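PDB 4PQH: glutathione transferase lambda1 from Populus trichocarpa, which binds glutathione covalently and probably transfers it to electrophilic substrates in detoxification, with thiol-transferase activity. Local coordinates for residues Ser135-Glu140 and Pro184-Phe189; Pro162-Leu165 and Val171-Ala174. All blocks are in the same frame, centred on the assembly; numbering follows the deposited sequence. Where two conformers were deposited one is given.

Interaction 1: residues Ser135-Glu140 and Pro184-Phe189; sequences STFKGE and PALLEF
Thr136 and Phe137, in the last turn of helix 113-137, face Ala185 and Leu186 in the final turns of helix 170-190, and the backbones stay well apart: Phe137 CA and Phe189 CA, the nearest such pair, are 7.4 Å from each other. Side chains bridge that gap, and the Phe137 ring does most of the work. With its CG anti to the carbonyl carbon (chi1 -64°), the ring reaches across to the other helix, where its CE1–CZ end slots between the Ala185 methyl on one side of the ring plane and Leu186 CD2 on the other. Ala185 CB is 3.6 Å from Phe137 CE1 and equally close to Phe137 CZ. The Leu186 side chain crosses that of Phe137 at about a right angle, and Leu186 CD2 comes to 3.7 Å from Phe137 CE1. Both groups meet the ring obliquely, while Leu186 N lies at the ring edge, in plane.

The same leucine methyl has a second neighbour in Thr136 CG2, at 3.9 Å from Leu186 CD2. Thr136 is thus split in its duties. Its chi1 of -62° sets OG1 beside the backbone N and leaves CG2 anti to it; CG2 gives its methyl to the contact, while OG1 is taken up by Ala144 N and by Ala132 O, back in its own helix. Leu186 also touches Ala144 and Phe148, so helix 144-154 joins the same apolar patch.

Gly139, with positive phi, leaves the helical path in a Schellman motif: Glu140 N bonds back to Ser135 O and Gly139 N to Thr136 O, both at 3.0 Å. The whole is a helix-to-helix contact in the all-helical C-terminal domain of the glutathione transferase fold, away from the glutathione site.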
ATOM      1  N   SER A 135       1.910  18.252   4.982  0.51 15.75           N
ATOM      2  CA  SER A 135       2.178  19.681   5.134  0.51 15.84           C
ATOM      3  C   SER A 135       0.891  20.475   4.970  0.51 15.84           C
ATOM      4  O   SER A 135       0.645  21.436   5.693  0.51 16.20           O
ATOM      5  CB  SER A 135       3.204  20.143   4.098  0.51 16.83           C
ATOM      6  OG  SER A 135       3.448  21.536   4.193  0.51 18.39           O
ATOM      7  N   THR A 136       0.063  20.062   4.017  1.00 15.05           N
ATOM      8  CA  THR A 136      -1.193  20.748   3.743  1.00 15.40           C
ATOM      9  C   THR A 136      -2.182  20.565   4.887  1.00 14.85           C
ATOM     10  O   THR A 136      -2.773  21.537   5.361  1.00 14.27           O
ATOM     11  CB  THR A 136      -1.803  20.248   2.429  1.00 16.99           C
ATOM     12  OG1 THR A 136      -0.898  20.544   1.364  1.00 18.76           O
ATOM     13  CG2 THR A 136      -3.136  20.927   2.158  1.00 17.32           C
ATOM     14  N   PHE A 137      -2.342  19.330   5.348  1.00 14.44           N
ATOM     15  CA  PHE A 137      -3.252  19.045   6.456  1.00 13.83           C
ATOM     16  C   PHE A 137      -2.855  19.809   7.713  1.00 15.72           C
ATOM     17  O   PHE A 137      -3.713  20.244   8.476  1.00 15.38           O
ATOM     18  CB  PHE A 137      -3.293  17.549   6.766  1.00 12.75           C
ATOM     19  CG  PHE A 137      -3.840  16.725   5.650  1.00 16.98           C
ATOM     20  CD1 PHE A 137      -5.021  17.082   5.030  1.00 15.81           C
ATOM     21  CD2 PHE A 137      -3.166  15.601   5.212  1.00 15.28           C
ATOM     22  CE1 PHE A 137      -5.529  16.321   3.990  1.00 18.96           C
ATOM     23  CE2 PHE A 137      -3.667  14.841   4.176  1.00 16.77           C
ATOM     24  CZ  PHE A 137      -4.849  15.209   3.569  1.00 18.87           C
ATOM     25  N   LYS A 138      -1.551  19.963   7.922  1.00 16.27           N
ATOM     26  CA  LYS A 138      -1.042  20.633   9.121  1.00 17.98           C
ATOM     27  C   LYS A 138      -1.031  22.153   8.986  1.00 17.26           C
ATOM     28  O   LYS A 138      -0.730  22.860   9.947  1.00 19.80           O
ATOM     29  CB  LYS A 138       0.362  20.120   9.454  1.00 19.67           C
ATOM     30  CG  LYS A 138       0.379  18.681   9.945  1.00 23.23           C
ATOM     31  CD  LYS A 138       1.771  18.224  10.343  1.00 26.65           C
ATOM     32  CE  LYS A 138       2.725  18.157   9.163  1.00 30.01           C
ATOM     33  NZ  LYS A 138       4.092  17.737   9.594  1.00 33.27           N
ATOM     34  N   GLY A 139      -1.367  22.657   7.806  1.00 17.01           N
ATOM     35  CA  GLY A 139      -1.420  24.091   7.575  1.00 17.96           C
ATOM     36  C   GLY A 139      -0.064  24.761   7.415  1.00 18.06           C
ATOM     37  O   GLY A 139       0.042  25.986   7.457  1.00 20.18           O
ATOM     38  N   GLU A 140       0.981  23.963   7.240  1.00 17.05           N
ATOM     39  CA  GLU A 140       2.332  24.495   7.101  1.00 18.98           C
ATOM     40  C   GLU A 140       2.565  25.145   5.745  1.00 21.96           C
ATOM     41  O   GLU A 140       3.097  26.246   5.651  1.00 25.04           O
ATOM     42  CB  GLU A 140       3.360  23.391   7.289  1.00 22.08           C
ATOM     43  CG  GLU A 140       3.280  22.691   8.613  1.00 25.98           C
ATOM     44  CD  GLU A 140       4.216  21.503   8.669  1.00 28.98           C
ATOM     45  OE1 GLU A 140       4.914  21.245   7.659  1.00 31.97           O
ATOM     46  OE2 GLU A 140       4.269  20.842   9.725  1.00 29.42           O
ATOM     47  N   PRO A 184     -10.397  12.086   0.446  1.00 11.76           N
ATOM     48  CA  PRO A 184     -11.521  12.578   1.249  1.00 11.83           C
ATOM     49  C   PRO A 184     -11.080  13.604   2.285  1.00 12.45           C
ATOM     50  O   PRO A 184     -11.861  14.499   2.616  1.00 12.96           O
ATOM     51  CB  PRO A 184     -12.051  11.305   1.933  1.00 12.65           C
ATOM     52  CG  PRO A 184     -10.905  10.359   1.930  1.00 12.93           C
ATOM     53  CD  PRO A 184     -10.169  10.643   0.658  1.00 11.97           C
ATOM     54  N   ALA A 185      -9.853  13.496   2.788  1.00 11.53           N
ATOM     55  CA  ALA A 185      -9.404  14.445   3.803  1.00 12.85           C
ATOM     56  C   ALA A 185      -9.217  15.842   3.219  1.00 11.84           C
ATOM     57  O   ALA A 185      -9.574  16.839   3.845  1.00 13.09           O
ATOM     58  CB  ALA A 185      -8.135  13.956   4.468  1.00 13.82           C
ATOM     59  N   LEU A 186      -8.684  15.930   2.010  1.00 10.77           N
ATOM     60  CA  LEU A 186      -8.550  17.228   1.364  1.00 12.11           C
ATOM     61  C   LEU A 186      -9.921  17.824   1.063  1.00 12.72           C
ATOM     62  O   LEU A 186     -10.128  19.036   1.168  1.00 13.67           O
ATOM     63  CB  LEU A 186      -7.729  17.107   0.080  1.00 13.52           C
ATOM     64  CG  LEU A 186      -6.223  16.953   0.307  1.00 13.97           C
ATOM     65  CD1 LEU A 186      -5.547  16.476  -0.973  1.00 14.27           C
ATOM     66  CD2 LEU A 186      -5.612  18.269   0.807  1.00 15.15           C
ATOM     67  N   LEU A 187     -10.865  16.978   0.671  1.00 12.89           N
ATOM     68  CA  LEU A 187     -12.210  17.458   0.413  1.00 13.38           C
ATOM     69  C   LEU A 187     -12.850  18.007   1.689  1.00 13.07           C
ATOM     70  O   LEU A 187     -13.475  19.072   1.673  1.00 15.98           O
ATOM     71  CB  LEU A 187     -13.070  16.345  -0.198  1.00 15.79           C
ATOM     72  CG  LEU A 187     -14.380  16.786  -0.839  1.00 18.93           C
ATOM     73  CD1 LEU A 187     -14.111  17.660  -2.054  1.00 20.50           C
ATOM     74  CD2 LEU A 187     -15.174  15.564  -1.228  1.00 19.83           C
ATOM     75  N   GLU A 188     -12.693  17.282   2.793  1.00 14.70           N
ATOM     76  CA  GLU A 188     -13.327  17.679   4.045  1.00 15.88           C
ATOM     77  C   GLU A 188     -12.639  18.866   4.716  1.00 16.34           C
ATOM     78  O   GLU A 188     -13.289  19.843   5.098  1.00 16.61           O
ATOM     79  CB  GLU A 188     -13.387  16.499   5.019  1.00 19.71           C
ATOM     80  CG  GLU A 188     -13.934  16.890   6.393  1.00 23.46           C
ATOM     81  CD  GLU A 188     -13.888  15.760   7.406  1.00 27.81           C
ATOM     82  OE1 GLU A 188     -13.497  14.632   7.033  1.00 29.07           O
ATOM     83  OE2 GLU A 188     -14.240  16.008   8.584  1.00 30.91           O
ATOM     84  N   PHE A 189     -11.322  18.784   4.853  1.00 15.75           N
ATOM     85  CA  PHE A 189     -10.599  19.742   5.681  1.00 17.04           C
ATOM     86  C   PHE A 189     -10.147  20.973   4.911  1.00 17.76           C
ATOM     87  O   PHE A 189      -9.963  22.042   5.493  1.00 20.56           O
ATOM     88  CB  PHE A 189      -9.394  19.061   6.335  1.00 18.99           C
ATOM     89  CG  PHE A 189      -9.768  18.034   7.360  1.00 22.68           C
ATOM     90  CD1 PHE A 189     -10.184  18.422   8.617  1.00 25.19           C
ATOM     91  CD2 PHE A 189      -9.708  16.683   7.067  1.00 24.35           C
ATOM     92  CE1 PHE A 189     -10.533  17.480   9.567  1.00 26.34           C
ATOM     93  CE2 PHE A 189     -10.059  15.738   8.011  1.00 25.75           C
ATOM     94  CZ  PHE A 189     -10.473  16.138   9.261  1.00 26.98           C
TER

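Interaction 2: residues Pro162-Leu165 and Val171-Ala174; sequences PFFL and VDIA
Asp172 pushes its carboxylate between Phe163 and Phe164, and the two aromatic side chains meet it quite differently. The planes of the Phe164 ring and the carboxylate are only 16° apart, but the carboxylate lies beside the ring and is not stacked on it: Asp172 CA is at the ring edge, and the side chains slide past each other in opposite directions. Phe164 CD2 comes to 3.1 Å from Asp172 OD1, a close C-H approach. Phe163 crosses Asp172 at about a right angle, with planes 62° apart; Asp172 OD1 lies at the edge of the Phe163 ring, 3.5 Å from Phe163 CD1.

Between the two rings runs the polar link. Phe164 N gives an almost straight hydrogen bond, 2.9 Å long, to Asp172 OD1, which receives it on its syn lone pair; Trp204 NE1 is a second partner of that oxygen. The other oxygen accepts from a water, 2.6 Å from Asp172 OD2, which in turn accepts from Leu165 N, and it also bonds Ser169 N. Four donors thus hold a buried carboxylate in place, which would be expected to favour its charged form. The Ser169–Asp172 pairing, with Val171 N bonded to Ser169 OG, is consistent with the N-capping box known from the corresponding helix of glutathione transferases.

Val171 sends one methyl to each of two loop residues: Val171 CG1, anti to the backbone N (chi1 -177°), lies 3.7 Å from Phe164 CD2, and Val171 CG2 lies 3.9 Å from Leu165 CD1.

The loop is thereby tied to the N-terminal turns of helix 170-190. From helix 113-137, Ala119 touches Leu165 and Val171, Leu122 touches Phe164, and Phe123 touches Val171; helix 199-208 contributes Trp204, whose ring meets that of Phe164, and Met208, which touches Phe163 and Asp172.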
ATOM      1  N   PRO A 162      -4.280   3.038 -18.214  1.00 11.39           N
ATOM      2  CA  PRO A 162      -4.665   4.170 -17.364  1.00 10.39           C
ATOM      3  C   PRO A 162      -3.834   4.294 -16.092  1.00  9.74           C
ATOM      4  O   PRO A 162      -4.070   5.203 -15.287  1.00 11.11           O
ATOM      5  CB  PRO A 162      -6.121   3.847 -17.021  1.00 11.27           C
ATOM      6  CG  PRO A 162      -6.165   2.355 -16.977  1.00 12.53           C
ATOM      7  CD  PRO A 162      -5.176   1.880 -18.023  1.00 11.54           C
ATOM      8  N   PHE A 163      -2.869   3.401 -15.920  1.00  9.59           N
ATOM      9  CA  PHE A 163      -2.094   3.336 -14.680  1.00  9.70           C
ATOM     10  C   PHE A 163      -0.726   3.968 -14.864  1.00  9.96           C
ATOM     11  O   PHE A 163      -0.391   4.417 -15.951  1.00 10.66           O
ATOM     12  CB  PHE A 163      -2.001   1.879 -14.223  1.00  9.48           C
ATOM     13  CG  PHE A 163      -3.334   1.296 -13.859  1.00 10.85           C
ATOM     14  CD1 PHE A 163      -4.013   1.729 -12.732  1.00 10.94           C
ATOM     15  CD2 PHE A 163      -3.930   0.340 -14.656  1.00 12.34           C
ATOM     16  CE1 PHE A 163      -5.248   1.189 -12.406  1.00 12.32           C
ATOM     17  CE2 PHE A 163      -5.155  -0.197 -14.322  1.00 14.25           C
ATOM     18  CZ  PHE A 163      -5.818   0.232 -13.209  1.00 13.32           C
ATOM     19  N   PHE A 164       0.054   4.065 -13.790  1.00 10.57           N
ATOM     20  CA  PHE A 164       1.326   4.781 -13.867  1.00 11.18           C
ATOM     21  C   PHE A 164       2.282   4.266 -14.937  1.00 11.06           C
ATOM     22  O   PHE A 164       2.928   5.058 -15.622  1.00 11.40           O
ATOM     23  CB  PHE A 164       2.041   4.813 -12.513  1.00 11.96           C
ATOM     24  CG  PHE A 164       1.427   5.762 -11.521  1.00 11.70           C
ATOM     25  CD1 PHE A 164       1.546   7.130 -11.689  1.00 12.47           C
ATOM     26  CD2 PHE A 164       0.737   5.276 -10.426  1.00 11.46           C
ATOM     27  CE1 PHE A 164       0.982   8.006 -10.771  1.00 12.29           C
ATOM     28  CE2 PHE A 164       0.180   6.144  -9.496  1.00 12.59           C
ATOM     29  CZ  PHE A 164       0.301   7.511  -9.676  1.00 13.60           C
ATOM     30  N   LEU A 165       2.357   2.945 -15.092  1.00 10.61           N
ATOM     31  CA  LEU A 165       3.217   2.357 -16.114  1.00 10.31           C
ATOM     32  C   LEU A 165       2.396   1.850 -17.291  1.00 11.98           C
ATOM     33  O   LEU A 165       2.804   0.930 -17.988  1.00 13.46           O
ATOM     34  CB  LEU A 165       4.050   1.223 -15.523  1.00 10.05           C
ATOM     35  CG  LEU A 165       4.790   1.597 -14.237  1.00 11.62           C
ATOM     36  CD1 LEU A 165       5.594   0.395 -13.791  1.00 12.64           C
ATOM     37  CD2 LEU A 165       5.677   2.828 -14.430  1.00 12.94           C
ATOM     38  N   VAL A 171       3.407   0.139  -8.763  1.00  9.90           N
ATOM     39  CA  VAL A 171       3.422   1.584  -8.540  1.00 10.76           C
ATOM     40  C   VAL A 171       2.030   2.080  -8.151  1.00  9.58           C
ATOM     41  O   VAL A 171       1.875   2.906  -7.244  1.00 10.01           O
ATOM     42  CB  VAL A 171       3.937   2.381  -9.766  1.00 11.11           C
ATOM     43  CG1 VAL A 171       4.003   3.874  -9.436  1.00 12.53           C
ATOM     44  CG2 VAL A 171       5.301   1.884 -10.207  1.00 12.57           C
ATOM     45  N   ASP A 172       1.009   1.573  -8.832  1.00  9.91           N
ATOM     46  CA  ASP A 172      -0.360   1.950  -8.496  1.00  8.73           C
ATOM     47  C   ASP A 172      -0.701   1.486  -7.084  1.00  9.09           C
ATOM     48  O   ASP A 172      -1.298   2.223  -6.297  1.00 10.33           O
ATOM     49  CB  ASP A 172      -1.330   1.358  -9.518  1.00  8.88           C
ATOM     50  CG  ASP A 172      -0.895   1.645 -10.919  1.00  9.78           C
ATOM     51  OD1 ASP A 172      -0.956   2.820 -11.327  1.00 10.03           O
ATOM     52  OD2 ASP A 172      -0.427   0.696 -11.582  1.00 10.39           O
ATOM     53  N   ILE A 173      -0.294   0.268  -6.765  1.00 10.95           N
ATOM     54  CA  ILE A 173      -0.503  -0.290  -5.438  1.00 10.49           C
ATOM     55  C   ILE A 173       0.177   0.548  -4.332  1.00 11.07           C
ATOM     56  O   ILE A 173      -0.387   0.759  -3.256  1.00 11.92           O
ATOM     57  CB  ILE A 173      -0.022  -1.739  -5.398  1.00 10.76           C
ATOM     58  CG1 ILE A 173      -0.901  -2.585  -6.328  1.00 11.19           C
ATOM     59  CG2 ILE A 173      -0.062  -2.283  -3.986  1.00 12.97           C
ATOM     60  CD1 ILE A 173      -0.407  -4.011  -6.515  1.00 13.02           C
ATOM     61  N   ALA A 174       1.376   1.041  -4.612  1.00 10.45           N
ATOM     62  CA  ALA A 174       2.102   1.851  -3.640  1.00 11.50           C
ATOM     63  C   ALA A 174       1.328   3.125  -3.290  1.00 11.85           C
ATOM     64  O   ALA A 174       1.281   3.543  -2.130  1.00 12.16           O
ATOM     65  CB  ALA A 174       3.475   2.190  -4.174  1.00 13.30           C
TER
HETATM   66  O   HOH W   1       1.408   0.904 -13.457  1.00 11.20           O

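Both contacts belong to the helical C-terminal part of the chain and share helix 170-190, interaction 2 using its beginning and interaction 1 its final turns. Their centres are 24 Å apart and their nearest atoms about 14 Å, so they do not touch. Along the sequence interaction 2 is nested: 162-165 and 171-174 both fall between 135-140 and 184-189. The shared helix is therefore fixed near each end, by polar bonds together with apolar packing on the preceding loop in interaction 2, and by apolar contacts alone between the segments in interaction 1. Neither contact forms part of the glutathione site.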